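Local coordinates for alanine racemase (Oenococcus oeni PSU-1, PDB 3HUR), which belongs to the alanine racemase family, pairing an N-terminal TIM-barrel domain with a C-terminal domain built largely of beta strands, at residues S252-I257 with R334-G339; V303-K308 with T321-D326; I6-W11 with K371-G376. One frame throughout, in Å; residues are numbered along the deposited sequence.

How the interactions relate
All three interactions belong to one mixed beta sheet. In interaction 1, strand 334-339 pairs with strand 251-263. Its other edge pairs with strand 302-305 of interaction 2, where Thr336 N lies 2.9 Å from Ile304 O, a probable hydrogen bond; the two centres are about 9 Å apart. On the far side of strand 251-263 runs strand 10-15 of interaction 3, its centre about 10 Å from that of interaction 1, with Cys254 N 2.8 Å from Trp11 O. Interactions 2 and 3 do not touch, their nearest atoms being about 9 Å apart. A sulfate ion and a second subunit meet interaction 3, whereas no other protein chain of the assembly touches interactions 1 and 2.

Interaction 1. Residues S252-I257 with R334-G339; sequences SVCSEI and RVTLIG
Arg334 faces Glu256 at one end of an antiparallel beta ladder, formed by strands 334-339 and 252-256 within the largely beta C-terminal domain of the alanine racemase fold. The N-to-C directions of the two strand segments differ by 145°, so the pair is markedly twisted. Arg334 and Glu256 make a non-hydrogen-bonded pair on the face that also carries Cys254 and Thr336. The carboxylate of Glu256 leads away from the ladder, and what Arg334 offers here is its aliphatic chain, whose CD lies 4.3 Å from Cys254 SG. A long, flexible side chain suits this exposed position.

Val335 turns to the other face of the sheet, with Ser255, and these two form the hydrogen-bonded pair. Val335 N donates to Ser255 O at 2.7 Å from above the carbonyl plane, and Ser255 N returns a bond of 2.8 Å to Val335 O. Branched at CB, valine fits the extended backbone and the buried setting; its CG2 packs 4.3 Å from Ile257 CG1, while Val303 and Ile305 of strand 302-305 also touch it. Ser255 is small enough for its buried site, and its hydroxyl is satisfied by Pro9 O.

Thr336 opposes Cys254, and its two branches divide their partners. With chi1 at -58°, OG1 stands beside the backbone N and comes within 3.9 Å of Cys254 SG, whereas the methyl CG2 meets Ser252 OG at the same separation.

Leu337 is buried beside Val253, and both touch Trp294 and Met298, an apolar setting that suits them. Its backbone N gives a nearly straight bond to Val253 O (2.9 Å, 174° at the hydrogen), and Leu337 CB approaches that same oxygen to 3.5 Å.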
loop_
_atom_site.group_PDB
_atom_site.type_symbol
_atom_site.label_atom_id
_atom_site.label_comp_id
_atom_site.label_asym_id
_atom_site.label_seq_id
_atom_site.Cartn_x
_atom_site.Cartn_y
_atom_site.Cartn_z
ATOM N N SER A 252 19.090 -14.896 -2.558
ATOM C CA SER A 252 18.683 -14.301 -3.810
ATOM C C SER A 252 17.191 -14.528 -3.958
ATOM O O SER A 252 16.634 -15.502 -3.406
ATOM C CB SER A 252 19.314 -15.041 -4.946
ATOM O OG SER A 252 20.702 -14.814 -5.030
ATOM N N VAL A 253 16.537 -13.635 -4.699
ATOM C CA VAL A 253 15.192 -13.887 -5.139
ATOM C C VAL A 253 15.366 -14.326 -6.600
ATOM O O VAL A 253 16.082 -13.684 -7.382
ATOM C CB VAL A 253 14.262 -12.689 -4.985
ATOM C CG1 VAL A 253 12.853 -13.042 -5.531
ATOM C CG2 VAL A 253 14.164 -12.253 -3.543
ATOM N N CYS A 254 14.740 -15.447 -6.938
ATOM C CA CYS A 254 14.862 -16.024 -8.234
ATOM C C CYS A 254 13.512 -16.281 -8.841
ATOM O O CYS A 254 12.499 -16.392 -8.145
ATOM C CB CYS A 254 15.533 -17.391 -8.119
ATOM S SG CYS A 254 17.156 -17.374 -7.493
ATOM N N SER A 255 13.542 -16.472 -10.150
ATOM C CA SER A 255 12.409 -16.932 -10.892
ATOM C C SER A 255 12.935 -17.791 -12.058
ATOM O O SER A 255 14.080 -18.250 -12.020
ATOM C CB SER A 255 11.600 -15.739 -11.380
ATOM O OG SER A 255 10.447 -16.155 -12.098
ATOM N N GLU A 256 12.099 -18.007 -13.074
ATOM C CA GLU A 256 12.477 -18.818 -14.222
ATOM C C GLU A 256 11.741 -18.360 -15.464
ATOM O O GLU A 256 10.726 -17.721 -15.355
ATOM C CB GLU A 256 12.184 -20.299 -13.947
ATOM C CG GLU A 256 10.702 -20.633 -13.857
ATOM C CD GLU A 256 10.441 -22.054 -13.402
ATOM O OE1 GLU A 256 10.850 -22.986 -14.096
ATOM O OE2 GLU A 256 9.806 -22.250 -12.350
ATOM N N ILE A 257 12.251 -18.704 -16.637
ATOM C CA ILE A 257 11.634 -18.329 -17.895
ATOM C C ILE A 257 10.395 -19.211 -18.080
ATOM O O ILE A 257 10.531 -20.424 -18.100
ATOM C CB ILE A 257 12.597 -18.595 -19.081
ATOM C CG1 ILE A 257 13.818 -17.696 -19.020
ATOM C CG2 ILE A 257 11.891 -18.401 -20.433
ATOM C CD1 ILE A 257 14.768 -17.839 -20.212
ATOM N N ARG A 334 16.786 -20.682 -14.939
ATOM C CA ARG A 334 16.753 -19.870 -13.740
ATOM C C ARG A 334 17.046 -18.433 -14.015
ATOM O O ARG A 334 17.878 -18.145 -14.843
ATOM C CB ARG A 334 17.789 -20.356 -12.738
ATOM C CG ARG A 334 17.712 -19.618 -11.393
ATOM C CD ARG A 334 18.530 -20.321 -10.344
ATOM N NE ARG A 334 19.876 -19.770 -10.333
ATOM C CZ ARG A 334 20.854 -20.157 -9.529
ATOM N NH1 ARG A 334 20.688 -21.151 -8.656
ATOM N NH2 ARG A 334 22.027 -19.537 -9.618
ATOM N N VAL A 335 16.364 -17.547 -13.295
ATOM C CA VAL A 335 16.621 -16.115 -13.359
ATOM C C VAL A 335 16.842 -15.580 -11.950
ATOM O O VAL A 335 16.201 -16.026 -11.003
ATOM C CB VAL A 335 15.449 -15.399 -13.969
ATOM C CG1 VAL A 335 15.672 -13.939 -13.943
ATOM C CG2 VAL A 335 15.208 -15.908 -15.410
ATOM N N THR A 336 17.793 -14.664 -11.802
ATOM C CA THR A 336 18.097 -14.081 -10.497
ATOM C C THR A 336 17.861 -12.574 -10.553
ATOM O O THR A 336 18.286 -11.895 -11.472
ATOM C CB THR A 336 19.533 -14.366 -10.038
ATOM O OG1 THR A 336 19.736 -15.776 -9.988
ATOM C CG2 THR A 336 19.772 -13.810 -8.648
ATOM N N LEU A 337 17.148 -12.071 -9.561
ATOM C CA LEU A 337 16.839 -10.674 -9.492
ATOM C C LEU A 337 17.997 -9.939 -8.858
ATOM O O LEU A 337 18.757 -10.528 -8.105
ATOM C CB LEU A 337 15.533 -10.481 -8.721
ATOM C CG LEU A 337 14.419 -10.581 -9.768
ATOM C CD1 LEU A 337 13.553 -11.759 -9.551
ATOM C CD2 LEU A 337 13.651 -9.250 -9.851
ATOM N N ILE A 338 18.134 -8.656 -9.211
ATOM C CA ILE A 338 19.172 -7.792 -8.689
ATOM C C ILE A 338 18.543 -6.702 -7.856
ATOM O O ILE A 338 17.624 -6.022 -8.304
ATOM C CB ILE A 338 19.968 -7.078 -9.804
ATOM C CG1 ILE A 338 20.524 -8.091 -10.828
ATOM C CG2 ILE A 338 21.085 -6.189 -9.168
ATOM C CD1 ILE A 338 21.130 -7.399 -12.081
ATOM N N GLY A 339 19.055 -6.532 -6.645
ATOM C CA GLY A 339 18.532 -5.537 -5.706
ATOM C C GLY A 339 19.083 -4.136 -5.948
ATOM O O GLY A 339 20.273 -3.957 -6.254
#

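Interaction 2. Residues V303-K308 with T321-D326; sequences VIINGK and TMVKLD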
loop_
_atom_site.group_PDB
_atom_site.type_symbol
_atom_site.label_atom_id
_atom_site.label_comp_id
_atom_site.label_asym_id
_atom_site.label_seq_id
_atom_site.Cartn_x
_atom_site.Cartn_y
_atom_site.Cartn_z
ATOM N N VAL A 303 18.288 -8.432 -15.165
ATOM C CA VAL A 303 18.258 -9.635 -14.341
ATOM C C VAL A 303 19.483 -10.443 -14.708
ATOM O O VAL A 303 20.130 -10.148 -15.719
ATOM C CB VAL A 303 16.969 -10.441 -14.584
ATOM C CG1 VAL A 303 15.747 -9.629 -14.198
ATOM C CG2 VAL A 303 16.866 -10.851 -16.038
ATOM N N ILE A 304 19.804 -11.451 -13.903
ATOM C CA ILE A 304 20.895 -12.346 -14.213
ATOM C C ILE A 304 20.393 -13.693 -14.683
ATOM O O ILE A 304 19.640 -14.377 -13.995
ATOM C CB ILE A 304 21.805 -12.580 -12.987
ATOM C CG1 ILE A 304 22.515 -11.289 -12.587
ATOM C CG2 ILE A 304 22.815 -13.694 -13.252
ATOM C CD1 ILE A 304 22.818 -11.212 -11.070
ATOM N N ILE A 305 20.849 -14.070 -15.864
ATOM C CA ILE A 305 20.592 -15.376 -16.418
ATOM C C ILE A 305 21.921 -15.922 -16.884
ATOM O O ILE A 305 22.638 -15.268 -17.659
ATOM C CB ILE A 305 19.651 -15.297 -17.628
ATOM C CG1 ILE A 305 18.247 -14.899 -17.196
ATOM C CG2 ILE A 305 19.558 -16.625 -18.306
ATOM C CD1 ILE A 305 17.364 -14.453 -18.328
ATOM N N ASN A 306 22.256 -17.116 -16.404
ATOM C CA ASN A 306 23.478 -17.786 -16.851
ATOM C C ASN A 306 24.732 -16.982 -16.539
ATOM O O ASN A 306 25.610 -16.817 -17.396
ATOM C CB ASN A 306 23.415 -18.033 -18.357
ATOM C CG ASN A 306 24.058 -19.340 -18.747
ATOM O OD1 ASN A 306 23.434 -20.392 -18.645
ATOM N ND2 ASN A 306 25.291 -19.285 -19.202
ATOM N N GLY A 307 24.806 -16.454 -15.323
ATOM C CA GLY A 307 25.944 -15.626 -14.931
ATOM C C GLY A 307 25.949 -14.259 -15.601
ATOM O O GLY A 307 26.648 -13.364 -15.164
ATOM N N LYS A 308 25.140 -14.080 -16.639
ATOM C CA LYS A 308 25.155 -12.832 -17.380
ATOM C C LYS A 308 23.920 -11.982 -17.088
ATOM O O LYS A 308 22.860 -12.442 -16.657
ATOM C CB LYS A 308 25.272 -13.071 -18.903
ATOM C CG LYS A 308 25.982 -14.392 -19.309
ATOM C CD LYS A 308 26.740 -14.288 -20.666
ATOM C CE LYS A 308 27.630 -15.539 -20.948
ATOM N NZ LYS A 308 26.882 -16.637 -21.675
ATOM N N THR A 321 7.077 -10.025 -16.646
ATOM C CA THR A 321 8.185 -9.171 -16.891
ATOM C C THR A 321 8.893 -9.768 -18.103
ATOM O O THR A 321 9.031 -11.008 -18.203
ATOM C CB THR A 321 9.112 -9.171 -15.661
ATOM O OG1 THR A 321 8.416 -8.580 -14.559
ATOM C CG2 THR A 321 10.344 -8.393 -15.916
ATOM N N MET A 322 9.317 -8.921 -19.037
ATOM C CA MET A 322 9.952 -9.434 -20.269
ATOM C C MET A 322 11.453 -9.118 -20.312
ATOM O O MET A 322 11.867 -8.086 -19.838
ATOM C CB MET A 322 9.228 -8.897 -21.490
ATOM C CG MET A 322 7.921 -9.628 -21.834
ATOM S SD MET A 322 7.136 -8.839 -23.272
ATOM C CE MET A 322 7.183 -7.162 -22.841
ATOM N N VAL A 323 12.250 -10.042 -20.842
ATOM C CA VAL A 323 13.698 -9.840 -20.982
ATOM C C VAL A 323 14.246 -10.231 -22.357
ATOM O O VAL A 323 13.991 -11.316 -22.869
ATOM C CB VAL A 323 14.462 -10.637 -19.882
ATOM C CG1 VAL A 323 15.968 -10.595 -20.106
ATOM C CG2 VAL A 323 14.113 -10.089 -18.505
ATOM N N LYS A 324 15.038 -9.340 -22.938
ATOM C CA LYS A 324 15.764 -9.640 -24.177
ATOM C C LYS A 324 16.934 -10.520 -23.853
ATOM O O LYS A 324 17.809 -10.096 -23.133
ATOM C CB LYS A 324 16.282 -8.353 -24.850
ATOM C CG LYS A 324 16.945 -8.587 -26.240
ATOM C CD LYS A 324 17.595 -7.319 -26.814
ATOM C CE LYS A 324 18.373 -7.665 -28.133
ATOM N NZ LYS A 324 18.976 -6.469 -28.870
ATOM N N LEU A 325 16.955 -11.726 -24.418
ATOM C CA LEU A 325 18.015 -12.717 -24.182
ATOM C C LEU A 325 19.136 -12.608 -25.234
ATOM O O LEU A 325 18.914 -12.114 -26.338
ATOM C CB LEU A 325 17.426 -14.122 -24.240
ATOM C CG LEU A 325 16.140 -14.391 -23.441
ATOM C CD1 LEU A 325 15.461 -15.722 -23.853
ATOM C CD2 LEU A 325 16.435 -14.352 -21.940
ATOM N N ASP A 326 20.330 -13.097 -24.911
ATOM C CA ASP A 326 21.461 -12.956 -25.837
ATOM C C ASP A 326 21.430 -14.079 -26.872
ATOM O O ASP A 326 21.762 -13.877 -28.040
ATOM C CB ASP A 326 22.838 -12.748 -25.124
ATOM C CG ASP A 326 23.241 -13.888 -24.168
ATOM O OD1 ASP A 326 22.449 -14.840 -23.954
ATOM O OD2 ASP A 326 24.384 -13.819 -23.617
#
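Val303 and Val323 meet methyl to methyl, CG2 of each 3.8 Å apart, in a buried apolar contact between two strand segments of the C-terminal domain. The Val303 methyl lies between its backbone N and carbonyl carbon. No hydrogen bond joins the segments, and the closest CA atoms, those of Val303 and Val323, are 8.1 Å apart, so side chains bridge the gap. Ile305 extends the apolar group: its chain, crossing that of Leu325 at about a right angle, puts CD1 3.7 Å from Leu325 CD2 and, less closely, 4.5 Å from Val323 CG1. Branched valine and isoleucine suit both the strand backbone and the buried interior.

The polar contact lies at the exposed end. Lys308 CD rests 3.8 Å from Asp326 OD2, and Lys308 NZ is 4.2 Å from that oxygen, too far for a salt bridge, although the opposite charges probably attract weakly. Asp326 OD1 is hydrogen-bonded to Tyr329 OH.

A type I' turn from Ile305 to Lys308 brings the lysine here; Asn306 and Gly307, both with positive phi, are well fitted to it.

Strand 302-305 runs between strands 308-311 and 334-339, while strand 321-324 pairs with 281-286; Met310 of strand 308-311 touches Ile305, Val323 and Asp326.

Interaction 3. Residues I6-W11 with K371-G376; sequences IHRPTW and KRIYTG. With SO4 (sulfate ion), chain D.
Arg8 and Lys371 lie obliquely against each other, with Lys371 CD over one face of the arginine's guanidinium. Lys371 CD sits 3.4 Å above the guanidinium plane, offset toward its rim, and Lys371 CB is 3.5 Å from Arg8 NH2. The Arg8 chain is bent at chi2 and chi3, and its head also meets a sulfate ion, probably from the crystallisation liquor. Arg8 NH1 gives sulfate O3 a nearly straight bond of 2.8 Å (176° at the hydrogen), while NH2 makes a longer one of 3.3 Å to O1, which lies at the edge in the guanidinium plane.

Lys371 NZ stands 4.6 Å from Arg8 NH1, a repulsion probably offset by acids of the second subunit: Glu71 and Glu74 form salt bridges with the lysine, Asp70 with the arginine. Asp42 N and Asn68 ND2 of that subunit also bind the sulfate. Positive side chains thus suit this subunit interface.

Farther along, chi1 of 64° sets Trp11 CG between the backbone N and the carbonyl carbon. Its CD1 meets Ile373 CG1 at 3.6 Å, two bulky apolar groups crossing at a slant, while Trp11 CB rests 3.6 Å from Lys371 O.

Strand 10-15 runs parallel to strand 372-375, with backbone hydrogen bonds between Val12 and both Lys371 and Ile373, and antiparallel to strand 251-263, whose Cys254 and Glu256 touch Trp11.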
loop_
_atom_site.group_PDB
_atom_site.type_symbol
_atom_site.label_atom_id
_atom_site.label_comp_id
_atom_site.label_asym_id
_atom_site.label_seq_id
_atom_site.Cartn_x
_atom_site.Cartn_y
_atom_site.Cartn_z
ATOM N N ILE A 6 4.504 -24.840 -13.965
ATOM C CA ILE A 6 5.358 -24.150 -13.047
ATOM C C ILE A 6 4.462 -23.807 -11.864
ATOM O O ILE A 6 3.613 -22.910 -11.942
ATOM C CB ILE A 6 5.975 -22.888 -13.717
ATOM C CG1 ILE A 6 6.770 -23.311 -14.956
ATOM C CG2 ILE A 6 6.873 -22.085 -12.721
ATOM C CD1 ILE A 6 7.306 -22.202 -15.772
ATOM N N HIS A 7 4.623 -24.547 -10.780
ATOM C CA HIS A 7 3.870 -24.278 -9.597
ATOM C C HIS A 7 4.688 -23.475 -8.565
ATOM O O HIS A 7 4.143 -23.085 -7.515
ATOM C CB HIS A 7 3.347 -25.583 -8.983
ATOM C CG HIS A 7 2.335 -26.287 -9.823
ATOM N ND1 HIS A 7 2.212 -27.652 -9.852
ATOM C CD2 HIS A 7 1.428 -25.813 -10.704
ATOM C CE1 HIS A 7 1.242 -27.991 -10.673
ATOM N NE2 HIS A 7 0.759 -26.894 -11.220
ATOM N N ARG A 8 5.948 -23.195 -8.900
ATOM C CA ARG A 8 6.881 -22.421 -8.036
ATOM C C ARG A 8 7.662 -21.380 -8.888
ATOM O O ARG A 8 8.836 -21.594 -9.220
ATOM C CB ARG A 8 7.863 -23.416 -7.378
ATOM C CG ARG A 8 8.996 -22.820 -6.552
ATOM C CD ARG A 8 8.740 -22.905 -5.085
ATOM N NE ARG A 8 8.503 -24.264 -4.581
ATOM C CZ ARG A 8 7.593 -24.562 -3.650
ATOM N NH1 ARG A 8 7.435 -25.822 -3.244
ATOM N NH2 ARG A 8 6.815 -23.607 -3.122
ATOM N N PRO A 9 6.983 -20.302 -9.286
ATOM C CA PRO A 9 7.491 -19.357 -10.275
ATOM C C PRO A 9 8.513 -18.426 -9.715
ATOM O O PRO A 9 9.354 -17.877 -10.467
ATOM C CB PRO A 9 6.265 -18.558 -10.680
ATOM C CG PRO A 9 5.226 -18.780 -9.584
ATOM C CD PRO A 9 5.547 -20.146 -9.035
ATOM N N THR A 10 8.458 -18.224 -8.401
ATOM C CA THR A 10 9.458 -17.429 -7.774
ATOM C C THR A 10 9.841 -18.079 -6.455
ATOM O O THR A 10 9.065 -18.832 -5.896
ATOM C CB THR A 10 8.928 -16.023 -7.524
ATOM O OG1 THR A 10 7.743 -16.084 -6.702
ATOM C CG2 THR A 10 8.634 -15.323 -8.803
ATOM N N TRP A 11 11.029 -17.786 -5.955
ATOM C CA TRP A 11 11.472 -18.303 -4.681
ATOM C C TRP A 11 12.717 -17.544 -4.161
ATOM O O TRP A 11 13.363 -16.807 -4.914
ATOM C CB TRP A 11 11.771 -19.795 -4.814
ATOM C CG TRP A 11 12.877 -20.127 -5.736
ATOM C CD1 TRP A 11 14.189 -20.271 -5.421
ATOM C CD2 TRP A 11 12.772 -20.384 -7.150
ATOM N NE1 TRP A 11 14.926 -20.575 -6.562
ATOM C CE2 TRP A 11 14.073 -20.642 -7.630
ATOM C CE3 TRP A 11 11.701 -20.414 -8.056
ATOM C CZ2 TRP A 11 14.322 -20.949 -8.943
ATOM C CZ3 TRP A 11 11.963 -20.684 -9.362
ATOM C CH2 TRP A 11 13.258 -20.962 -9.801
ATOM N N LYS A 371 8.622 -19.410 -1.072
ATOM C CA LYS A 371 9.277 -20.466 -0.373
ATOM C C LYS A 371 10.771 -20.229 -0.362
ATOM O O LYS A 371 11.328 -19.648 -1.293
ATOM C CB LYS A 371 8.979 -21.797 -1.065
ATOM C CG LYS A 371 9.652 -23.010 -0.421
ATOM C CD LYS A 371 8.643 -24.052 -0.006
ATOM C CE LYS A 371 9.305 -25.322 0.557
ATOM N NZ LYS A 371 8.259 -26.090 1.310
ATOM N N ARG A 372 11.411 -20.724 0.678
ATOM C CA ARG A 372 12.835 -20.719 0.758
ATOM C C ARG A 372 13.352 -22.033 0.176
ATOM O O ARG A 372 12.929 -23.084 0.617
ATOM C CB ARG A 372 13.267 -20.548 2.217
ATOM C CG ARG A 372 13.354 -19.118 2.671
ATOM C CD ARG A 372 12.093 -18.334 2.498
ATOM N NE ARG A 372 12.262 -17.020 3.107
ATOM C CZ ARG A 372 11.623 -15.891 2.778
ATOM N NH1 ARG A 372 10.693 -15.843 1.854
ATOM N NH2 ARG A 372 11.923 -14.780 3.425
ATOM N N ILE A 373 14.251 -21.942 -0.815
ATOM C CA ILE A 373 14.926 -23.070 -1.414
ATOM C C ILE A 373 16.428 -23.068 -1.019
ATOM O O ILE A 373 17.095 -22.040 -1.084
ATOM C CB ILE A 373 14.787 -22.999 -2.955
ATOM C CG1 ILE A 373 13.280 -23.045 -3.366
ATOM C CG2 ILE A 373 15.568 -24.122 -3.668
ATOM C CD1 ILE A 373 12.430 -24.143 -2.721
ATOM N N TYR A 374 16.963 -24.217 -0.626
ATOM C CA TYR A 374 18.350 -24.264 -0.190
ATOM C C TYR A 374 19.239 -24.872 -1.257
ATOM O O TYR A 374 18.976 -25.973 -1.729
ATOM C CB TYR A 374 18.435 -24.999 1.152
ATOM C CG TYR A 374 17.555 -24.323 2.152
ATOM C CD1 TYR A 374 16.230 -24.716 2.339
ATOM C CD2 TYR A 374 18.014 -23.215 2.854
ATOM C CE1 TYR A 374 15.389 -24.027 3.232
ATOM C CE2 TYR A 374 17.205 -22.541 3.755
ATOM C CZ TYR A 374 15.914 -22.923 3.936
ATOM O OH TYR A 374 15.180 -22.196 4.820
ATOM N N THR A 375 20.302 -24.162 -1.619
ATOM C CA THR A 375 21.279 -24.657 -2.620
ATOM C C THR A 375 22.623 -24.922 -1.993
ATOM O O THR A 375 22.865 -24.495 -0.877
ATOM C CB THR A 375 21.576 -23.617 -3.691
ATOM O OG1 THR A 375 22.230 -22.505 -3.074
ATOM C CG2 THR A 375 20.288 -23.143 -4.387
ATOM N N GLY A 376 23.487 -25.617 -2.739
ATOM C CA GLY A 376 24.892 -25.859 -2.365
ATOM C C GLY A 376 25.150 -27.214 -1.736
ATOM O O GLY A 376 24.227 -27.877 -1.295
HETATM S S SO4 D . 4.216 -26.096 -1.397
HETATM O O1 SO4 D . 4.230 -24.644 -1.408
HETATM O O2 SO4 D . 3.570 -26.716 -2.591
HETATM O O3 SO4 D . 5.624 -26.454 -1.239
HETATM O O4 SO4 D . 3.469 -26.481 -0.189
#